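Long-range contacts in transmembrane oligosaccharyl transferase (Archaeoglobus fulgidus, PDB 3WAJ), which is a membrane protein of the STT3/AglB oligosaccharyl transferase family, with a GT-C type membrane region, soluble C-terminal domains and a bound zinc ion: residues E591-A596 and G689-R694; K778-T783 and S856-G861; S794-I799 and T806-Q811. All coordinates share one frame; numbering follows the deposited sequence.

Interaction 1. Residues E591-A596 and G689-R694; sequences ENESYA and GLSHYR
Glu593 OE2 is gripped by two backbone N-H groups, those of loop residues Ser691 and His692. His692 N donates to Glu593 OE2 at 2.8 Å, and Ser691 N adds a weak bond to the same oxygen. Ser691 N also donates to Glu593 OE1 at 2.8 Å, and this bond is straighter, 159° at the hydrogen. Both strong bonds use syn lone pairs of the carboxylate, so the two oxygens face the same bend of the chain and the group is held against rotation. CG of Glu593 is anti to the backbone N (chi1 -166°), and the chain beyond it is extended, reaching across to the loop. The contact ties the first turn of helix 593-602 to the loop that leads into strand 693-698, an outer strand of a mixed sheet. Asn592 is the N-cap of this helix, its OD1 accepting from Tyr595 N at 2.9 Å. Apolar atoms fill in around the carboxylate. Leu690 CD2 lies 3.7 Å from Glu593 CD. Glu593 OE2 sits at the edge of the Tyr693 ring, in its plane, 3.5 Å from Tyr693 CD2. The Tyr693 hydroxyl is hydrogen-bonded to Glu597, one turn further along the helix.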
loop_
_atom_site.group_PDB
_atom_site.type_symbol
_atom_site.label_atom_id
_atom_site.label_comp_id
_atom_site.label_asym_id
_atom_site.label_seq_id
_atom_site.Cartn_x
_atom_site.Cartn_y
_atom_site.Cartn_z
ATOM N N GLU A 591 -25.624 9.180 2.732
ATOM C CA GLU A 591 -26.848 9.042 1.964
ATOM C C GLU A 591 -27.656 10.320 1.811
ATOM O O GLU A 591 -28.729 10.301 1.213
ATOM C CB GLU A 591 -27.696 7.915 2.535
ATOM C CG GLU A 591 -27.110 6.547 2.235
ATOM C CD GLU A 591 -27.534 5.505 3.237
ATOM O OE1 GLU A 591 -28.472 5.782 4.017
ATOM O OE2 GLU A 591 -26.920 4.416 3.249
ATOM N N ASN A 592 -27.136 11.430 2.329
ATOM C CA ASN A 592 -27.677 12.761 2.014
ATOM C C ASN A 592 -26.587 13.828 2.099
ATOM O O ASN A 592 -25.547 13.616 2.726
ATOM C CB ASN A 592 -28.883 13.114 2.903
ATOM C CG ASN A 592 -28.580 12.961 4.372
ATOM O OD1 ASN A 592 -27.964 13.844 4.987
ATOM N ND2 ASN A 592 -28.999 11.833 4.951
ATOM N N GLU A 593 -26.813 14.973 1.466
ATOM C CA GLU A 593 -25.782 16.003 1.443
ATOM C C GLU A 593 -25.498 16.598 2.837
ATOM O O GLU A 593 -24.356 16.927 3.138
ATOM C CB GLU A 593 -26.116 17.102 0.423
ATOM C CG GLU A 593 -24.933 18.001 0.106
ATOM C CD GLU A 593 -25.245 19.070 -0.924
ATOM O OE1 GLU A 593 -26.425 19.218 -1.318
ATOM O OE2 GLU A 593 -24.300 19.771 -1.340
ATOM N N SER A 594 -26.529 16.719 3.675
ATOM C CA SER A 594 -26.374 17.254 5.036
ATOM C C SER A 594 -25.363 16.484 5.870
ATOM O O SER A 594 -24.504 17.088 6.518
ATOM C CB SER A 594 -27.712 17.267 5.777
ATOM O OG SER A 594 -28.715 17.796 4.945
ATOM N N TYR A 595 -25.482 15.157 5.876
ATOM C CA TYR A 595 -24.534 14.318 6.601
ATOM C C TYR A 595 -23.121 14.487 6.037
ATOM O O TYR A 595 -22.165 14.628 6.795
ATOM C CB TYR A 595 -24.951 12.849 6.560
ATOM C CG TYR A 595 -24.110 11.969 7.471
ATOM C CD1 TYR A 595 -24.499 11.722 8.780
ATOM C CD2 TYR A 595 -22.924 11.392 7.021
ATOM C CE1 TYR A 595 -23.733 10.916 9.614
ATOM C CE2 TYR A 595 -22.156 10.589 7.843
ATOM C CZ TYR A 595 -22.562 10.354 9.137
ATOM O OH TYR A 595 -21.795 9.554 9.954
ATOM N N ALA A 596 -22.997 14.473 4.708
ATOM C CA ALA A 596 -21.706 14.705 4.057
ATOM C C ALA A 596 -21.073 16.028 4.496
ATOM O O ALA A 596 -19.861 16.105 4.757
ATOM C CB ALA A 596 -21.852 14.657 2.528
ATOM N N GLY A 689 -27.643 17.745 -8.437
ATOM C CA GLY A 689 -28.504 17.621 -7.267
ATOM C C GLY A 689 -27.923 18.262 -6.024
ATOM O O GLY A 689 -28.669 18.721 -5.158
ATOM N N LEU A 690 -26.589 18.303 -5.952
ATOM C CA LEU A 690 -25.853 18.819 -4.787
ATOM C C LEU A 690 -25.768 20.351 -4.739
ATOM O O LEU A 690 -25.665 21.014 -5.781
ATOM C CB LEU A 690 -24.438 18.235 -4.769
ATOM C CG LEU A 690 -24.348 16.720 -4.701
ATOM C CD1 LEU A 690 -22.906 16.279 -4.986
ATOM C CD2 LEU A 690 -24.790 16.258 -3.319
ATOM N N SER A 691 -25.781 20.900 -3.524
ATOM C CA SER A 691 -25.809 22.350 -3.319
ATOM C C SER A 691 -24.438 22.966 -3.116
ATOM O O SER A 691 -24.214 24.123 -3.477
ATOM C CB SER A 691 -26.681 22.688 -2.114
ATOM O OG SER A 691 -28.036 22.501 -2.418
ATOM N N HIS A 692 -23.530 22.182 -2.540
ATOM C CA HIS A 692 -22.265 22.682 -2.019
ATOM C C HIS A 692 -21.047 22.101 -2.727
ATOM O O HIS A 692 -19.929 22.200 -2.224
ATOM C CB HIS A 692 -22.170 22.371 -0.523
ATOM C CG HIS A 692 -23.281 22.971 0.281
ATOM N ND1 HIS A 692 -23.365 24.325 0.536
ATOM C CD2 HIS A 692 -24.364 22.409 0.866
ATOM C CE1 HIS A 692 -24.448 24.567 1.253
ATOM N NE2 HIS A 692 -25.073 23.422 1.464
ATOM N N TYR A 693 -21.258 21.486 -3.887
ATOM C CA TYR A 693 -20.149 20.894 -4.641
ATOM C C TYR A 693 -20.307 21.216 -6.111
ATOM O O TYR A 693 -21.423 21.210 -6.621
ATOM C CB TYR A 693 -20.107 19.369 -4.432
ATOM C CG TYR A 693 -19.912 19.019 -2.990
ATOM C CD1 TYR A 693 -18.659 18.733 -2.502
ATOM C CD2 TYR A 693 -20.976 19.030 -2.103
ATOM C CE1 TYR A 693 -18.463 18.446 -1.164
ATOM C CE2 TYR A 693 -20.789 18.755 -0.748
ATOM C CZ TYR A 693 -19.534 18.459 -0.295
ATOM O OH TYR A 693 -19.341 18.178 1.035
ATOM N N ARG A 694 -19.198 21.507 -6.791
ATOM C CA ARG A 694 -19.211 21.753 -8.243
ATOM C C ARG A 694 -18.023 21.012 -8.825
ATOM O O ARG A 694 -16.996 20.862 -8.150
ATOM C CB ARG A 694 -19.113 23.262 -8.560
ATOM C CG ARG A 694 -17.953 23.997 -7.863
ATOM C CD ARG A 694 -17.844 25.423 -8.343
ATOM N NE ARG A 694 -16.746 26.176 -7.734
ATOM C CZ ARG A 694 -16.528 27.477 -7.929
ATOM N NH1 ARG A 694 -17.336 28.174 -8.711
ATOM N NH2 ARG A 694 -15.512 28.079 -7.341
#

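Interaction 2. Residues K778-T783 and S856-G861; sequences KGAVVT and SQVQNG
The carbonyl of Val858 is approached in its own plane: Gly779 N donates to a lone pair of Val858 O at 3.0 Å, with 156° at the hydrogen. It is the one hydrogen bond between the two segments. Lys778 CB also comes close to this oxygen, 3.7 Å from Val858 O. From there the lysine chain runs beside the backbone of Gln859 and Asn860, and Lys778 CD lies 3.6 Å from Gln859 O. A bend at chi4 (40°) places NZ, and the end of the side chain leads away from the helix. The lysine therefore touches 856-861 through its methylenes.

Gly779 O meets Gly861 CA at 3.2 Å in a CA-H...O contact. A side chain on Gly861 would crowd Lys778 CB, and the positive phi of Gly861 also suits a glycine. At the backbone angles of Gly779 (phi 101°) a CB would jam against the carbonyl O of Lys778, which calls for glycine. Its CA is the one nearest to Val858 CA. Next to it the contact turns apolar. Ala780 CB packs 4.2 Å from Val858 CG2 and 4.1 Å from Gln857 CB. Val781 CG2 reaches Gly861 O at 3.9 Å. The polar ends of the glutamines turn elsewhere: Gln857 bonds to Tyr854 N, and Gln859 to Glu855 and Glu775.

Ala780 and Val858 also share Ile853 as a neighbour. Val781 is bonded through its backbone to Glu862 and Ile864. Short helix 855-860 thus packs against the start of strand 780-785, and Gly861, with positive phi, leads the chain on to strand 863-865, which pairs parallel with 780-785 in the peripheral domain.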
loop_
_atom_site.group_PDB
_atom_site.type_symbol
_atom_site.label_atom_id
_atom_site.label_comp_id
_atom_site.label_asym_id
_atom_site.label_seq_id
_atom_site.Cartn_x
_atom_site.Cartn_y
_atom_site.Cartn_z
ATOM N N LYS A 778 -19.667 27.216 -0.470
ATOM C CA LYS A 778 -20.838 27.664 0.290
ATOM C C LYS A 778 -22.095 27.602 -0.571
ATOM O O LYS A 778 -23.073 26.954 -0.200
ATOM C CB LYS A 778 -20.648 29.086 0.822
ATOM C CG LYS A 778 -20.176 29.161 2.268
ATOM C CD LYS A 778 -19.614 30.541 2.606
ATOM C CE LYS A 778 -19.145 30.600 4.046
ATOM N NZ LYS A 778 -18.455 29.333 4.438
ATOM N N GLY A 779 -22.052 28.273 -1.721
ATOM C CA GLY A 779 -23.152 28.273 -2.675
ATOM C C GLY A 779 -23.982 29.543 -2.582
ATOM O O GLY A 779 -24.276 30.014 -1.478
ATOM N N ALA A 780 -24.362 30.099 -3.735
ATOM C CA ALA A 780 -25.213 31.291 -3.781
ATOM C C ALA A 780 -26.642 30.943 -3.395
ATOM O O ALA A 780 -27.253 30.059 -3.999
ATOM C CB ALA A 780 -25.193 31.918 -5.164
ATOM N N VAL A 781 -27.181 31.640 -2.400
ATOM C CA VAL A 781 -28.549 31.371 -1.979
ATOM C C VAL A 781 -29.535 32.147 -2.854
ATOM O O VAL A 781 -29.591 33.371 -2.804
ATOM C CB VAL A 781 -28.757 31.675 -0.485
ATOM C CG1 VAL A 781 -30.186 31.327 -0.058
ATOM C CG2 VAL A 781 -27.752 30.896 0.347
ATOM N N VAL A 782 -30.288 31.426 -3.678
ATOM C CA VAL A 782 -31.361 32.035 -4.465
ATOM C C VAL A 782 -32.701 31.714 -3.806
ATOM O O VAL A 782 -33.014 30.547 -3.533
ATOM C CB VAL A 782 -31.350 31.574 -5.939
ATOM C CG1 VAL A 782 -32.534 32.168 -6.691
ATOM C CG2 VAL A 782 -30.054 31.985 -6.607
ATOM N N THR A 783 -33.486 32.756 -3.544
ATOM C CA THR A 783 -34.742 32.600 -2.821
ATOM C C THR A 783 -35.752 33.648 -3.262
ATOM O O THR A 783 -35.404 34.630 -3.929
ATOM C CB THR A 783 -34.523 32.723 -1.310
ATOM O OG1 THR A 783 -35.688 32.272 -0.611
ATOM C CG2 THR A 783 -34.230 34.166 -0.939
ATOM N N SER A 856 -18.171 35.417 -6.530
ATOM C CA SER A 856 -18.145 35.959 -5.172
ATOM C C SER A 856 -19.426 35.585 -4.431
ATOM O O SER A 856 -19.397 35.297 -3.228
ATOM C CB SER A 856 -17.942 37.475 -5.183
ATOM O OG SER A 856 -19.095 38.141 -5.655
ATOM N N GLN A 857 -20.544 35.575 -5.155
ATOM C CA GLN A 857 -21.823 35.165 -4.581
ATOM C C GLN A 857 -21.766 33.707 -4.128
ATOM O O GLN A 857 -22.274 33.352 -3.067
ATOM C CB GLN A 857 -22.944 35.365 -5.603
ATOM C CG GLN A 857 -22.932 36.748 -6.257
ATOM C CD GLN A 857 -24.156 37.016 -7.117
ATOM O OE1 GLN A 857 -24.270 36.511 -8.237
ATOM N NE2 GLN A 857 -25.078 37.822 -6.595
ATOM N N VAL A 858 -21.128 32.872 -4.943
ATOM C CA VAL A 858 -20.917 31.465 -4.619
ATOM C C VAL A 858 -19.915 31.268 -3.475
ATOM O O VAL A 858 -20.151 30.461 -2.565
ATOM C CB VAL A 858 -20.466 30.663 -5.869
ATOM C CG1 VAL A 858 -19.803 29.344 -5.481
ATOM C CG2 VAL A 858 -21.638 30.402 -6.785
ATOM N N GLN A 859 -18.802 32.001 -3.515
ATOM C CA GLN A 859 -17.757 31.845 -2.500
ATOM C C GLN A 859 -18.156 32.350 -1.104
ATOM O O GLN A 859 -17.690 31.824 -0.094
ATOM C CB GLN A 859 -16.448 32.507 -2.947
ATOM C CG GLN A 859 -15.662 31.728 -4.011
ATOM C CD GLN A 859 -15.029 30.437 -3.485
ATOM O OE1 GLN A 859 -15.064 30.145 -2.280
ATOM N NE2 GLN A 859 -14.441 29.657 -4.394
ATOM N N ASN A 860 -19.022 33.356 -1.053
ATOM C CA ASN A 860 -19.414 33.964 0.218
ATOM C C ASN A 860 -20.821 33.580 0.677
ATOM O O ASN A 860 -21.237 33.916 1.785
ATOM C CB ASN A 860 -19.282 35.492 0.141
ATOM C CG ASN A 860 -17.900 35.934 -0.277
ATOM O OD1 ASN A 860 -16.896 35.324 0.101
ATOM N ND2 ASN A 860 -17.836 36.998 -1.070
ATOM N N GLY A 861 -21.554 32.884 -0.183
ATOM C CA GLY A 861 -22.870 32.410 0.181
ATOM C C GLY A 861 -23.884 33.527 0.213
ATOM O O GLY A 861 -24.851 33.467 0.974
#

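Interaction 3. Residues S794-I799 and T806-Q811; sequences SVNATI and TFEYWQ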
loop_
_atom_site.group_PDB
_atom_site.type_symbol
_atom_site.label_atom_id
_atom_site.label_comp_id
_atom_site.label_asym_id
_atom_site.label_seq_id
_atom_site.Cartn_x
_atom_site.Cartn_y
_atom_site.Cartn_z
ATOM N N SER A 794 -37.651 24.087 -9.674
ATOM C CA SER A 794 -36.491 23.345 -10.178
ATOM C C SER A 794 -35.481 24.265 -10.852
ATOM O O SER A 794 -35.857 25.234 -11.511
ATOM C CB SER A 794 -36.913 22.246 -11.154
ATOM O OG SER A 794 -37.117 22.767 -12.458
ATOM N N VAL A 795 -34.197 23.957 -10.682
ATOM C CA VAL A 795 -33.135 24.690 -11.370
ATOM C C VAL A 795 -32.371 23.761 -12.320
ATOM O O VAL A 795 -32.167 22.578 -12.032
ATOM C CB VAL A 795 -32.152 25.372 -10.393
ATOM C CG1 VAL A 795 -31.387 26.472 -11.108
ATOM C CG2 VAL A 795 -32.893 25.967 -9.213
ATOM N N ASN A 796 -31.935 24.320 -13.446
ATOM C CA ASN A 796 -31.328 23.554 -14.527
ATOM C C ASN A 796 -30.234 24.379 -15.211
ATOM O O ASN A 796 -30.385 25.587 -15.397
ATOM C CB ASN A 796 -32.416 23.157 -15.535
ATOM C CG ASN A 796 -31.860 22.460 -16.760
ATOM O OD1 ASN A 796 -32.208 22.801 -17.887
ATOM N ND2 ASN A 796 -31.005 21.464 -16.544
ATOM N N ALA A 797 -29.127 23.730 -15.557
ATOM C CA ALA A 797 -28.012 24.383 -16.248
ATOM C C ALA A 797 -27.172 23.339 -16.974
ATOM O O ALA A 797 -27.071 22.191 -16.540
ATOM C CB ALA A 797 -27.157 25.177 -15.270
ATOM N N THR A 798 -26.564 23.725 -18.087
ATOM C CA THR A 798 -25.709 22.784 -18.805
ATOM C C THR A 798 -24.247 23.054 -18.442
ATOM O O THR A 798 -23.806 24.211 -18.414
ATOM C CB THR A 798 -25.951 22.859 -20.323
ATOM O OG1 THR A 798 -27.346 22.668 -20.571
ATOM C CG2 THR A 798 -25.172 21.788 -21.070
ATOM N N ILE A 799 -23.511 21.988 -18.145
ATOM C CA ILE A 799 -22.121 22.102 -17.697
ATOM C C ILE A 799 -21.213 21.460 -18.742
ATOM O O ILE A 799 -21.527 20.388 -19.244
ATOM C CB ILE A 799 -21.917 21.405 -16.333
ATOM C CG1 ILE A 799 -23.011 21.813 -15.332
ATOM C CG2 ILE A 799 -20.502 21.668 -15.775
ATOM C CD1 ILE A 799 -22.992 23.298 -14.944
ATOM N N THR A 806 -20.602 17.229 -21.941
ATOM C CA THR A 806 -21.659 17.952 -21.238
ATOM C C THR A 806 -22.531 17.041 -20.375
ATOM O O THR A 806 -22.619 15.833 -20.602
ATOM C CB THR A 806 -22.540 18.760 -22.203
ATOM O OG1 THR A 806 -23.211 17.867 -23.102
ATOM C CG2 THR A 806 -21.693 19.751 -22.984
ATOM N N PHE A 807 -23.172 17.642 -19.379
ATOM C CA PHE A 807 -24.167 16.951 -18.568
ATOM C C PHE A 807 -25.043 18.033 -17.992
ATOM O O PHE A 807 -24.657 19.206 -17.997
ATOM C CB PHE A 807 -23.523 16.111 -17.443
ATOM C CG PHE A 807 -22.684 16.911 -16.472
ATOM C CD1 PHE A 807 -21.295 16.952 -16.609
ATOM C CD2 PHE A 807 -23.274 17.621 -15.426
ATOM C CE1 PHE A 807 -20.501 17.694 -15.719
ATOM C CE2 PHE A 807 -22.484 18.363 -14.531
ATOM C CZ PHE A 807 -21.090 18.392 -14.685
ATOM N N GLU A 808 -26.218 17.658 -17.500
ATOM C CA GLU A 808 -27.126 18.639 -16.921
ATOM C C GLU A 808 -26.997 18.688 -15.406
ATOM O O GLU A 808 -27.030 17.645 -14.737
ATOM C CB GLU A 808 -28.574 18.326 -17.318
ATOM C CG GLU A 808 -28.886 18.606 -18.779
ATOM C CD GLU A 808 -28.654 20.062 -19.151
ATOM O OE1 GLU A 808 -29.211 20.962 -18.476
ATOM O OE2 GLU A 808 -27.896 20.301 -20.115
ATOM N N TYR A 809 -26.819 19.894 -14.867
ATOM C CA TYR A 809 -26.977 20.107 -13.435
ATOM C C TYR A 809 -28.461 20.325 -13.163
ATOM O O TYR A 809 -29.108 21.149 -13.816
ATOM C CB TYR A 809 -26.181 21.326 -12.948
ATOM C CG TYR A 809 -26.444 21.653 -11.484
ATOM C CD1 TYR A 809 -25.709 21.042 -10.478
ATOM C CD2 TYR A 809 -27.441 22.556 -11.106
ATOM C CE1 TYR A 809 -25.948 21.321 -9.132
ATOM C CE2 TYR A 809 -27.686 22.839 -9.757
ATOM C CZ TYR A 809 -26.932 22.217 -8.780
ATOM O OH TYR A 809 -27.151 22.477 -7.447
ATOM N N TRP A 810 -29.002 19.585 -12.204
ATOM C CA TRP A 810 -30.391 19.763 -11.789
ATOM C C TRP A 810 -30.474 19.854 -10.277
ATOM O O TRP A 810 -29.739 19.167 -9.574
ATOM C CB TRP A 810 -31.239 18.570 -12.232
ATOM C CG TRP A 810 -31.697 18.600 -13.655
ATOM C CD1 TRP A 810 -31.130 17.955 -14.720
ATOM C CD2 TRP A 810 -32.844 19.291 -14.168
ATOM N NE1 TRP A 810 -31.848 18.207 -15.863
ATOM C CE2 TRP A 810 -32.905 19.025 -15.553
ATOM C CE3 TRP A 810 -33.822 20.108 -13.590
ATOM C CZ2 TRP A 810 -33.910 19.555 -16.371
ATOM C CZ3 TRP A 810 -34.819 20.633 -14.405
ATOM C CH2 TRP A 810 -34.855 20.353 -15.778
ATOM N N GLN A 811 -31.369 20.693 -9.778
ATOM C CA GLN A 811 -31.747 20.631 -8.374
ATOM C C GLN A 811 -33.217 20.998 -8.282
ATOM O O GLN A 811 -33.672 21.902 -8.988
ATOM C CB GLN A 811 -30.897 21.569 -7.508
ATOM C CG GLN A 811 -31.135 21.388 -6.011
ATOM C CD GLN A 811 -30.368 22.390 -5.167
ATOM O OE1 GLN A 811 -29.448 23.054 -5.649
ATOM N NE2 GLN A 811 -30.749 22.510 -3.901
#
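CG of Asn796 is anti to the backbone N (chi1 175°), and the Glu808 chain bends at chi2 (-59°), which places its CD beside the neighbouring strand. Asn796 ND2 then donates to Glu808 OE1 at 2.7 Å, on the anti lone pair of that oxygen. The same amide lies stacked over one face of the Trp810 ring, the planes 16° apart. Its ND2 sits toward the rim, 3.2 Å from Trp810 CE2. Asn796 CB covers the six-membered ring, 3.7 Å from its centroid, a CH-pi contact. Ser794 OG meets the ring edge at Trp810 CZ3. Thr798 OG1 is modelled near Glu808 OE2 at a doubtfully short distance. On the other face of the strands Ile799 CB lies over the Phe807 ring, 3.8 Å from its centroid. The backbones are joined as an antiparallel beta hairpin by paired bonds at Val795 and Gln811, Ala797 and Tyr809, and Ile799 and Phe807. Val795 N to Gln811 O is 2.7 Å and almost straight. Strand 806-814 is an outer strand of its sheet. Strand 792-800 pairs on its other side with strand 835-844, and Val795 and Gln811 pack on strand 819-824 of another sheet.

Overall arrangement
Interaction 1 touches both of the others. Its centre is about 15 Å from the centre of each. His692 ND1 lies 2.7 Å from Lys778 O of interaction 2, a close packing contact. Leu690 O meets Tyr809 OH of interaction 3, also at 2.7 Å, in a probable hydrogen bond. Segment 689-694 thus contacts both 778-783 and the hairpin strand 806-811. Interactions 2 and 3 lie in the peripheral domain and do not touch. Their nearest atoms are about 7 Å apart and their centres about 17 Å. The hairpin of interaction 3 falls in the chain between the two segments of interaction 2. None of the three supplies a ligand to the zinc ion, which Asp47, Asp161 and His163 hold.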